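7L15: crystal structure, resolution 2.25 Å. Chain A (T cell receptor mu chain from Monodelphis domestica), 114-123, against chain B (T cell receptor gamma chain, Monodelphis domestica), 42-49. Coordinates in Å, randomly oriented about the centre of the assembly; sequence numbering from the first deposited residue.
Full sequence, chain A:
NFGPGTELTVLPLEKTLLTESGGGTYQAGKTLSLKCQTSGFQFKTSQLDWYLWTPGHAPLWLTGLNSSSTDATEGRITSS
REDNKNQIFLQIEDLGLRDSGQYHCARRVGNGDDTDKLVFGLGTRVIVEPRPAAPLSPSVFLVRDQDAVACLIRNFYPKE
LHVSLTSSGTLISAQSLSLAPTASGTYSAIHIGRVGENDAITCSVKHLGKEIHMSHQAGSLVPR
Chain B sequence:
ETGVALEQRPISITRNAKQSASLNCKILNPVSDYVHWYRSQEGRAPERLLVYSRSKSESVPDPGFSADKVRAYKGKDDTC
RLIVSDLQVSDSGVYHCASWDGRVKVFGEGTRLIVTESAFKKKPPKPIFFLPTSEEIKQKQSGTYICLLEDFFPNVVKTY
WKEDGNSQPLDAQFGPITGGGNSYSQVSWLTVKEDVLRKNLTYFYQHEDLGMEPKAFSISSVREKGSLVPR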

# COMPACT_ATOMS: atom_id res chain seq x y z
N ASP A 114 -15.44 2.40 24.11
CA ASP A 114 -14.20 2.27 23.36
C ASP A 114 -13.67 0.85 23.31
O ASP A 114 -12.61 0.62 22.70
CB ASP A 114 -13.14 3.20 23.94
CG ASP A 114 -13.23 4.61 23.39
OD1 ASP A 114 -14.23 4.95 22.72
OD2 ASP A 114 -12.27 5.38 23.62
N THR A 115 -14.35 -0.11 23.94
CA THR A 115 -13.99 -1.51 23.78
C THR A 115 -14.71 -2.17 22.62
O THR A 115 -14.47 -3.35 22.35
CB THR A 115 -14.30 -2.28 25.06
OG1 THR A 115 -15.69 -2.13 25.36
CG2 THR A 115 -13.45 -1.77 26.22
N ASP A 116 -15.61 -1.45 21.95
CA ASP A 116 -16.34 -2.00 20.81
C ASP A 116 -15.37 -2.41 19.71
O ASP A 116 -14.28 -1.85 19.55
CB ASP A 116 -17.35 -0.97 20.26
CG ASP A 116 -18.58 -0.81 21.16
OD1 ASP A 116 -18.63 -1.48 22.21
OD2 ASP A 116 -19.49 -0.03 20.82
N LYS A 117 -15.78 -3.41 18.93
CA LYS A 117 -15.02 -3.82 17.76
C LYS A 117 -15.82 -3.54 16.49
O LYS A 117 -17.04 -3.34 16.50
CB LYS A 117 -14.66 -5.30 17.80
CG LYS A 117 -15.88 -6.20 17.91
CD LYS A 117 -15.53 -7.70 17.95
CE LYS A 117 -16.83 -8.52 17.90
NZ LYS A 117 -16.65 -9.98 17.65
N LEU A 118 -15.08 -3.52 15.39
CA LEU A 118 -15.64 -3.58 14.05
C LEU A 118 -15.59 -5.03 13.61
O LEU A 118 -14.58 -5.71 13.80
CB LEU A 118 -14.83 -2.69 13.10
CG LEU A 118 -14.96 -1.20 13.44
CD1 LEU A 118 -14.09 -0.35 12.52
CD2 LEU A 118 -16.43 -0.83 13.30
N VAL A 119 -16.72 -5.53 13.09
CA VAL A 119 -16.76 -6.79 12.36
C VAL A 119 -16.82 -6.43 10.89
O VAL A 119 -17.60 -5.55 10.50
CB VAL A 119 -17.96 -7.67 12.77
CG1 VAL A 119 -17.89 -9.04 12.06
CG2 VAL A 119 -17.98 -7.89 14.25
N PHE A 120 -15.97 -7.06 10.09
CA PHE A 120 -15.84 -6.76 8.67
C PHE A 120 -16.31 -7.94 7.83
O PHE A 120 -16.21 -9.10 8.24
CB PHE A 120 -14.39 -6.44 8.29
CG PHE A 120 -13.85 -5.16 8.88
CD1 PHE A 120 -14.07 -3.94 8.25
CD2 PHE A 120 -13.07 -5.17 10.02
CE1 PHE A 120 -13.57 -2.77 8.77
CE2 PHE A 120 -12.55 -3.99 10.55
CZ PHE A 120 -12.80 -2.79 9.92
N GLY A 121 -16.82 -7.65 6.63
CA GLY A 121 -17.03 -8.68 5.63
C GLY A 121 -15.76 -8.93 4.83
O GLY A 121 -14.71 -8.35 5.08
N LEU A 122 -15.89 -9.81 3.83
CA LEU A 122 -14.75 -10.10 2.97
C LEU A 122 -14.34 -8.89 2.15
O LEU A 122 -13.17 -8.79 1.75
CB LEU A 122 -15.07 -11.28 2.04
CG LEU A 122 -15.26 -12.58 2.82
CD1 LEU A 122 -15.95 -13.63 1.97
CD2 LEU A 122 -13.90 -13.09 3.28
N GLY A 123 -15.26 -7.97 1.91
CA GLY A 123 -14.94 -6.81 1.12
C GLY A 123 -15.08 -7.12 -0.36
O GLY A 123 -15.36 -8.24 -0.78
N GLU B 42 -5.19 -12.68 3.37
CA GLU B 42 -5.71 -12.78 2.02
C GLU B 42 -6.96 -13.65 1.96
O GLU B 42 -6.97 -14.79 2.42
CB GLU B 42 -4.63 -13.38 1.12
CG GLU B 42 -4.93 -13.29 -0.36
CD GLU B 42 -4.95 -11.86 -0.86
OE1 GLU B 42 -4.24 -11.01 -0.28
OE2 GLU B 42 -5.70 -11.58 -1.81
N GLY B 43 -8.03 -13.10 1.38
CA GLY B 43 -9.25 -13.87 1.21
C GLY B 43 -10.07 -14.07 2.47
O GLY B 43 -11.13 -14.71 2.41
N ARG B 44 -9.61 -13.57 3.62
CA ARG B 44 -10.39 -13.62 4.85
C ARG B 44 -10.87 -12.23 5.22
O ARG B 44 -10.27 -11.22 4.85
CB ARG B 44 -9.57 -14.18 6.02
CG ARG B 44 -8.83 -15.49 5.72
CD ARG B 44 -9.80 -16.66 5.51
NE ARG B 44 -9.06 -17.90 5.35
CZ ARG B 44 -8.70 -18.69 6.35
NH1 ARG B 44 -9.06 -18.37 7.60
NH2 ARG B 44 -8.00 -19.80 6.11
N ALA B 45 -11.94 -12.18 6.03
CA ALA B 45 -12.35 -10.90 6.60
C ALA B 45 -11.33 -10.45 7.63
O ALA B 45 -10.94 -11.25 8.49
CB ALA B 45 -13.72 -11.01 7.25
N PRO B 46 -10.88 -9.20 7.58
CA PRO B 46 -10.07 -8.69 8.70
C PRO B 46 -10.87 -8.81 9.99
O PRO B 46 -12.10 -8.73 9.99
CB PRO B 46 -9.80 -7.23 8.32
CG PRO B 46 -10.69 -6.93 7.16
CD PRO B 46 -11.05 -8.23 6.50
N GLU B 47 -10.17 -9.07 11.09
CA GLU B 47 -10.88 -9.27 12.34
C GLU B 47 -10.01 -8.80 13.49
O GLU B 47 -8.78 -8.71 13.38
CB GLU B 47 -11.28 -10.74 12.53
CG GLU B 47 -10.14 -11.75 12.52
CD GLU B 47 -10.60 -13.17 12.90
OE1 GLU B 47 -11.59 -13.31 13.67
OE2 GLU B 47 -9.97 -14.14 12.42
N ARG B 48 -10.67 -8.48 14.59
CA ARG B 48 -9.93 -8.06 15.76
C ARG B 48 -9.48 -9.28 16.54
O ARG B 48 -10.22 -10.27 16.66
CB ARG B 48 -10.78 -7.15 16.64
CG ARG B 48 -9.94 -6.46 17.71
CD ARG B 48 -10.76 -5.53 18.59
NE ARG B 48 -11.58 -6.28 19.53
CZ ARG B 48 -12.40 -5.73 20.42
NH1 ARG B 48 -12.51 -4.40 20.49
NH2 ARG B 48 -13.11 -6.50 21.23
N LEU B 49 -8.24 -9.25 17.02
CA LEU B 49 -7.70 -10.33 17.83
C LEU B 49 -7.85 -10.06 19.32
O LEU B 49 -8.17 -10.99 20.07
CB LEU B 49 -6.21 -10.55 17.52
CG LEU B 49 -5.81 -10.74 16.05
CD1 LEU B 49 -4.41 -11.31 15.92
CD2 LEU B 49 -6.80 -11.62 15.32
O HOH W 1 -14.44 -8.92 11.33

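What polar contact ties the two stretches directly? A single hydrogen bond does so: Arg B48 NH1 donates to the backbone carbonyl Thr A115 O over 2.9 Å, at a nearly straight N-H...O angle of 173°. The arginine side chain reaches it by running extended through its first two torsions, both t, before turning at chi3 (74°, p), so that Thr A115 O lies at the edge of the guanidinium, near its plane, where the N-H groups point. The next carbonyl is also near, with Asp A116 O 3.2 Å from Arg B48 NH1, but the angle is too poor for a hydrogen bond.

How does the buried guanidinium find room beside a lysine? Lys A117 starts out toward chain B, and its CB lies over one face of the guanidinium, 3.5 Å from Arg B48 CZ. Its amine end then leads away, keeping the two positive charges apart and leaving aliphatic carbon against the flat group. Arg B48 has 88 Å² covered by the chain A stretch, the largest share of any residue here, and NE, NH1 and NH2 all have hydrogen-bond partners elsewhere in the structure, which suits a charged side chain to a buried site.

Where is a bridge made through water? One water joins the backbones further along: its oxygen accepts from Phe A120 N (2.7 Å from the water O) and donates to Pro B46 O (2.7 Å from the water O). It thus spans a gap between the stretches, whose touching parts run in nearly opposite directions, 176° apart end to end.

Which apolar surfaces pack together? Phe A120 points toward chain B and packs on the proline ring, Phe A120 CB lying 3.9 Å from Pro B46 CG; each residue has 59 Å² covered by the other stretch, and Pro B46 O sits at the edge of the phenyl ring, near its plane. Ala B45 also points toward chain A, and its small methyl fits close to the backbone, with Ala B45 CB 3.3 Å from Phe A120 O and 3.6 Å from Gly A121 O. Leu A122 leaves its backbone sideways, but its end comes nearer, bringing Leu A122 CD2 within 3.3 Å of Gly B43 O and 3.5 Å of Ala B45 N. The leucine therefore meets mainly backbone. Gly B43 itself has a positive phi of 75°, a conformation that favours glycine. In all, the two stretches bury 433 Å², both sides summed.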